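Local coordinates for TENA/THI-4 protein (Shewanella denitrificans OS217, PDB 3DDE) that is of unknown function but has a heme oxygenase-like, all-helical fold and may act as an oxidoreductase, at residues H54-N58 against L121-S125; G135-W139 against V202-L207. All coordinates share one frame. Residues are numbered along the deposited sequence.

Interaction 1 of 2, residues H54-N58 against L121-S125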
loop_
_atom_site.group_PDB
_atom_site.type_symbol
_atom_site.label_atom_id
_atom_site.label_comp_id
_atom_site.label_asym_id
_atom_site.label_seq_id
_atom_site.Cartn_x
_atom_site.Cartn_y
_atom_site.Cartn_z
ATOM N N HIS A 54 -9.333 -13.573 -2.734
ATOM C CA HIS A 54 -8.180 -12.731 -2.448
ATOM C C HIS A 54 -6.811 -13.417 -2.519
ATOM O O HIS A 54 -5.789 -12.744 -2.414
ATOM C CB HIS A 54 -8.353 -12.090 -1.057
ATOM C CG HIS A 54 -9.504 -11.137 -0.972
ATOM N ND1 HIS A 54 -9.430 -9.839 -1.436
ATOM C CD2 HIS A 54 -10.761 -11.293 -0.493
ATOM C CE1 HIS A 54 -10.588 -9.236 -1.242
ATOM N NE2 HIS A 54 -11.416 -10.097 -0.676
ATOM N N ASN A 55 -6.778 -14.730 -2.723
ATOM C CA ASN A 55 -5.509 -15.458 -2.659
ATOM C C ASN A 55 -4.477 -15.162 -3.743
ATOM O O ASN A 55 -3.277 -15.054 -3.429
ATOM C CB ASN A 55 -5.756 -16.955 -2.441
ATOM C CG ASN A 55 -6.157 -17.262 -1.004
ATOM O OD1 ASN A 55 -6.139 -16.374 -0.114
ATOM N ND2 ASN A 55 -6.495 -18.495 -0.757
ATOM N N ALA A 56 -4.936 -15.012 -4.987
ATOM C CA ALA A 56 -4.061 -14.645 -6.082
ATOM C C ALA A 56 -3.438 -13.282 -5.786
ATOM O O ALA A 56 -2.259 -13.071 -6.005
ATOM C CB ALA A 56 -4.832 -14.606 -7.422
ATOM N N LYS A 57 -4.261 -12.374 -5.277
ATOM C CA LYS A 57 -3.853 -11.007 -4.969
ATOM C C LYS A 57 -2.832 -10.931 -3.847
ATOM O O LYS A 57 -1.803 -10.293 -4.024
ATOM C CB LYS A 57 -5.064 -10.177 -4.613
ATOM C CG LYS A 57 -6.022 -10.009 -5.757
ATOM C CD LYS A 57 -7.158 -9.100 -5.353
ATOM C CE LYS A 57 -8.065 -8.878 -6.513
ATOM N NZ LYS A 57 -8.957 -7.726 -6.275
ATOM N N ASN A 58 -3.088 -11.585 -2.714
ATOM C CA ASN A 58 -2.118 -11.544 -1.640
ATOM C C ASN A 58 -0.818 -12.331 -1.956
ATOM O O ASN A 58 0.254 -11.979 -1.449
ATOM C CB ASN A 58 -2.744 -11.816 -0.240
ATOM C CG ASN A 58 -3.386 -13.198 -0.088
ATOM O OD1 ASN A 58 -2.814 -14.249 -0.437
ATOM N ND2 ASN A 58 -4.554 -13.196 0.513
ATOM N N LEU A 121 -3.920 -12.754 6.034
ATOM C CA LEU A 121 -3.183 -13.164 4.839
ATOM C C LEU A 121 -2.570 -11.992 4.060
ATOM O O LEU A 121 -1.427 -12.102 3.603
ATOM C CB LEU A 121 -4.078 -14.032 3.925
ATOM C CG LEU A 121 -4.523 -15.404 4.441
ATOM C CD1 LEU A 121 -5.391 -16.100 3.422
ATOM C CD2 LEU A 121 -3.351 -16.282 4.801
ATOM N N TYR A 122 -3.297 -10.883 3.897
ATOM C CA TYR A 122 -2.704 -9.678 3.251
ATOM C C TYR A 122 -1.581 -9.118 4.116
ATOM O O TYR A 122 -0.528 -8.741 3.615
ATOM C CB TYR A 122 -3.722 -8.559 2.972
ATOM C CG TYR A 122 -4.525 -8.710 1.711
ATOM C CD1 TYR A 122 -3.997 -8.325 0.486
ATOM C CD2 TYR A 122 -5.818 -9.201 1.735
ATOM C CE1 TYR A 122 -4.726 -8.450 -0.681
ATOM C CE2 TYR A 122 -6.562 -9.304 0.591
ATOM C CZ TYR A 122 -6.017 -8.932 -0.626
ATOM O OH TYR A 122 -6.747 -9.041 -1.784
ATOM N N TRP A 123 -1.804 -9.075 5.417
ATOM C CA TRP A 123 -0.790 -8.563 6.350
ATOM C C TRP A 123 0.516 -9.341 6.282
ATOM O O TRP A 123 1.597 -8.739 6.190
ATOM C CB TRP A 123 -1.348 -8.590 7.775
ATOM C CG TRP A 123 -0.434 -8.146 8.854
ATOM C CD1 TRP A 123 0.106 -8.914 9.822
ATOM C CD2 TRP A 123 0.049 -6.816 9.077
ATOM N NE1 TRP A 123 0.877 -8.141 10.667
ATOM C CE2 TRP A 123 0.849 -6.850 10.226
ATOM C CE3 TRP A 123 -0.154 -5.589 8.432
ATOM C CZ2 TRP A 123 1.491 -5.719 10.720
ATOM C CZ3 TRP A 123 0.467 -4.458 8.941
ATOM C CH2 TRP A 123 1.280 -4.532 10.068
ATOM N N ILE A 124 0.434 -10.665 6.333
ATOM C CA ILE A 124 1.649 -11.474 6.334
ATOM C C ILE A 124 2.287 -11.541 4.933
ATOM O O ILE A 124 3.435 -11.955 4.769
ATOM C CB ILE A 124 1.451 -12.870 7.042
ATOM C CG1 ILE A 124 0.455 -13.783 6.311
ATOM C CG2 ILE A 124 1.087 -12.684 8.521
ATOM C CD1 ILE A 124 1.045 -14.479 5.065
ATOM N N SER A 125 1.543 -11.097 3.938
ATOM C CA SER A 125 2.023 -11.028 2.569
ATOM C C SER A 125 2.681 -9.677 2.268
ATOM O O SER A 125 3.612 -9.599 1.473
ATOM C CB SER A 125 0.872 -11.288 1.599
ATOM O OG SER A 125 0.340 -12.588 1.796
#
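Leu121 opens the helical segment 121-125 by packing its CD1 3.6 Å from Asn55 OD1, while its CB lies 3.5 Å from Asn58 ND2, so apolar carbons line the amide groups of two asparagines. Each amide has a polar partner outside the contact: Asn55 ND2 is hydrogen-bonded to Tyr136 OH and Asn58 OD1 to Arg133. Tyr122 makes the main contact. Its ring extends along the first turn of the other helix, where Asn58 CB sits over one face in a CH-pi contact, 4.0 Å from the ring centroid, and the CA atoms of Asn58 and Tyr122 are only 5.3 Å apart. At the tip, Tyr122 OH is hydrogen-bonded to His54 ND1 (2.8 Å), and Lys57 CB approaches the same OH to 3.5 Å. Ser125, one turn on, places CB 3.2 Å from Asn58 O; its OG turns back to Leu121 O (2.6 Å), so the hydroxyl is paired within its own helix at this tight approach. In this all-helical fold the contact joins the start of helix 55-65 to the last turns of helix 112-126, whose Tyr122 also stacks on Trp123 of a second subunit, while Ala56 and Lys57 pack against a third.

Interaction 2 of 2, residues G135-W139 against V202-L207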
loop_
_atom_site.group_PDB
_atom_site.type_symbol
_atom_site.label_atom_id
_atom_site.label_comp_id
_atom_site.label_asym_id
_atom_site.label_seq_id
_atom_site.Cartn_x
_atom_site.Cartn_y
_atom_site.Cartn_z
ATOM N N GLY A 135 4.019 -20.806 4.436
ATOM C CA GLY A 135 3.446 -21.610 5.533
ATOM C C GLY A 135 1.961 -21.884 5.331
ATOM O O GLY A 135 1.470 -22.964 5.632
ATOM N N TYR A 136 1.249 -20.888 4.831
ATOM C CA TYR A 136 -0.166 -21.028 4.500
ATOM C C TYR A 136 -0.303 -22.071 3.402
ATOM O O TYR A 136 -1.082 -23.024 3.522
ATOM C CB TYR A 136 -0.736 -19.678 4.037
ATOM C CG TYR A 136 -2.147 -19.695 3.466
ATOM C CD1 TYR A 136 -3.177 -20.393 4.093
ATOM C CD2 TYR A 136 -2.456 -18.953 2.329
ATOM C CE1 TYR A 136 -4.466 -20.374 3.589
ATOM C CE2 TYR A 136 -3.732 -18.918 1.824
ATOM C CZ TYR A 136 -4.738 -19.634 2.457
ATOM O OH TYR A 136 -6.010 -19.596 1.937
ATOM N N SER A 137 0.480 -21.876 2.342
ATOM C CA SER A 137 0.509 -22.761 1.190
ATOM C C SER A 137 0.869 -24.187 1.570
ATOM O O SER A 137 0.382 -25.147 0.964
ATOM C CB SER A 137 1.532 -22.249 0.179
ATOM O OG SER A 137 1.124 -21.014 -0.376
ATOM N N TYR A 138 1.735 -24.343 2.569
ATOM C CA TYR A 138 2.139 -25.676 2.977
ATOM C C TYR A 138 0.960 -26.573 3.380
ATOM O O TYR A 138 0.846 -27.688 2.881
ATOM C CB TYR A 138 3.200 -25.673 4.082
ATOM C CG TYR A 138 3.604 -27.091 4.428
ATOM C CD1 TYR A 138 4.437 -27.830 3.587
ATOM C CD2 TYR A 138 3.109 -27.717 5.572
ATOM C CE1 TYR A 138 4.782 -29.152 3.901
ATOM C CE2 TYR A 138 3.442 -29.013 5.883
ATOM C CZ TYR A 138 4.279 -29.731 5.051
ATOM O OH TYR A 138 4.596 -31.035 5.393
ATOM N N TRP A 139 0.092 -26.107 4.277
ATOM C CA TRP A 139 -1.062 -26.931 4.669
ATOM C C TRP A 139 -2.174 -26.793 3.630
ATOM O O TRP A 139 -2.892 -27.747 3.346
ATOM C CB TRP A 139 -1.563 -26.618 6.098
ATOM C CG TRP A 139 -2.255 -25.320 6.259
ATOM C CD1 TRP A 139 -1.718 -24.155 6.706
ATOM C CD2 TRP A 139 -3.625 -25.039 5.955
ATOM N NE1 TRP A 139 -2.669 -23.163 6.710
ATOM C CE2 TRP A 139 -3.846 -23.677 6.238
ATOM C CE3 TRP A 139 -4.686 -25.807 5.468
ATOM C CZ2 TRP A 139 -5.084 -23.063 6.050
ATOM C CZ3 TRP A 139 -5.919 -25.193 5.287
ATOM C CH2 TRP A 139 -6.106 -23.840 5.581
ATOM N N VAL A 202 2.979 -18.614 10.466
ATOM C CA VAL A 202 1.888 -18.353 9.504
ATOM C C VAL A 202 1.074 -19.600 9.205
ATOM O O VAL A 202 -0.139 -19.518 9.050
ATOM C CB VAL A 202 2.421 -17.726 8.193
ATOM C CG1 VAL A 202 1.294 -17.583 7.092
ATOM C CG2 VAL A 202 3.053 -16.390 8.513
HETATM N N MSE A 203 1.737 -20.747 9.115
HETATM C CA MSE A 203 1.072 -22.016 8.874
HETATM C C MSE A 203 0.031 -22.246 9.965
HETATM O O MSE A 203 -1.124 -22.583 9.695
HETATM C CB MSE A 203 2.120 -23.143 8.926
HETATM C CG MSE A 203 1.618 -24.554 8.637
HETATM SE SE MSE A 203 3.035 -25.852 8.918
HETATM C CE MSE A 203 3.139 -25.798 10.859
ATOM N N GLU A 204 0.476 -22.064 11.203
ATOM C CA GLU A 204 -0.344 -22.289 12.379
ATOM C C GLU A 204 -1.508 -21.324 12.473
ATOM O O GLU A 204 -2.645 -21.746 12.646
ATOM C CB GLU A 204 0.497 -22.184 13.655
ATOM C CG GLU A 204 1.420 -23.375 13.914
ATOM C CD GLU A 204 2.352 -23.167 15.120
ATOM O OE1 GLU A 204 2.433 -22.034 15.620
ATOM O OE2 GLU A 204 3.023 -24.127 15.567
ATOM N N ASN A 205 -1.231 -20.027 12.340
ATOM C CA ASN A 205 -2.282 -19.045 12.541
ATOM C C ASN A 205 -3.258 -19.042 11.400
ATOM O O ASN A 205 -4.449 -18.927 11.623
ATOM C CB ASN A 205 -1.734 -17.637 12.848
ATOM C CG ASN A 205 -2.778 -16.743 13.524
ATOM O OD1 ASN A 205 -3.315 -17.088 14.594
ATOM N ND2 ASN A 205 -3.070 -15.590 12.917
ATOM N N SER A 206 -2.786 -19.186 10.171
ATOM C CA SER A 206 -3.714 -19.229 9.031
ATOM C C SER A 206 -4.697 -20.409 9.172
ATOM O O SER A 206 -5.859 -20.282 8.803
ATOM C CB SER A 206 -2.966 -19.261 7.686
ATOM O OG SER A 206 -2.080 -20.366 7.609
ATOM N N LEU A 207 -4.240 -21.535 9.719
ATOM C CA LEU A 207 -5.087 -22.714 9.914
ATOM C C LEU A 207 -6.025 -22.510 11.107
ATOM O O LEU A 207 -7.188 -22.871 11.041
ATOM C CB LEU A 207 -4.218 -23.974 10.060
ATOM C CG LEU A 207 -4.908 -25.342 10.178
ATOM C CD1 LEU A 207 -5.993 -25.532 9.152
ATOM C CD2 LEU A 207 -3.886 -26.466 10.088
#
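This is a close helix-helix crossing in the core of the heme oxygenase-like fold: the axes of 135-139 and 202-207 approach to 7.7 Å at a crossing angle of -65°. Gly135 permits the intimacy. Its CA lies 4.1 Å from Met203 CA, and an ideal CB here would clash with Met203 N; Gly135 O instead receives a CA-H...O contact from Met203 CA (3.4 Å). Tyr136 packs its CB 4.2 Å from Val202 CG1 and brings CD1 to 3.7 Å from Ser206 OG. Tyr138 meets the selenium of Met203, a selenomethionine, in an oblique Met-aromatic contact, with CD2 3.8 Å from SE. Trp139 completes the turn: its indole spans Met203 to Leu207, and Leu207 CD1 lies 3.7 Å from the six-membered ring centroid, nearly on the ring normal. At its edge, Trp139 NE1 donates a nearly linear hydrogen bond to Ser206 OG (3.0 Å), which itself donates to Val202 O (2.6 Å).

How the interactions relate
The centres of interactions 1 and 2 are 12 Å apart, and the two contacts follow one another along the chain, yet their side chains meet directly. Helix 112-126 is the bridge: Leu121 CD1 packs 3.6 Å from Tyr136 CE2, and Leu121 CD2 lies 4.2 Å from Ser206 CB. Ile124, which makes no contact within interaction 1, brings its CD1 to 3.7 Å from Val202 CG1. A probable hydrogen bond from Asn55 ND2 to Tyr136 OH (3.0 Å) ties the start of helix 55-65 to helix 134-141. Interaction 2 is buried, though nearby Asn205 hydrogen-bonds Thr116 of a second subunit; beside interaction 1, di(hydroxyethyl)ether, probably from crystallisation, lies about 4 Å from the Tyr122 side chain.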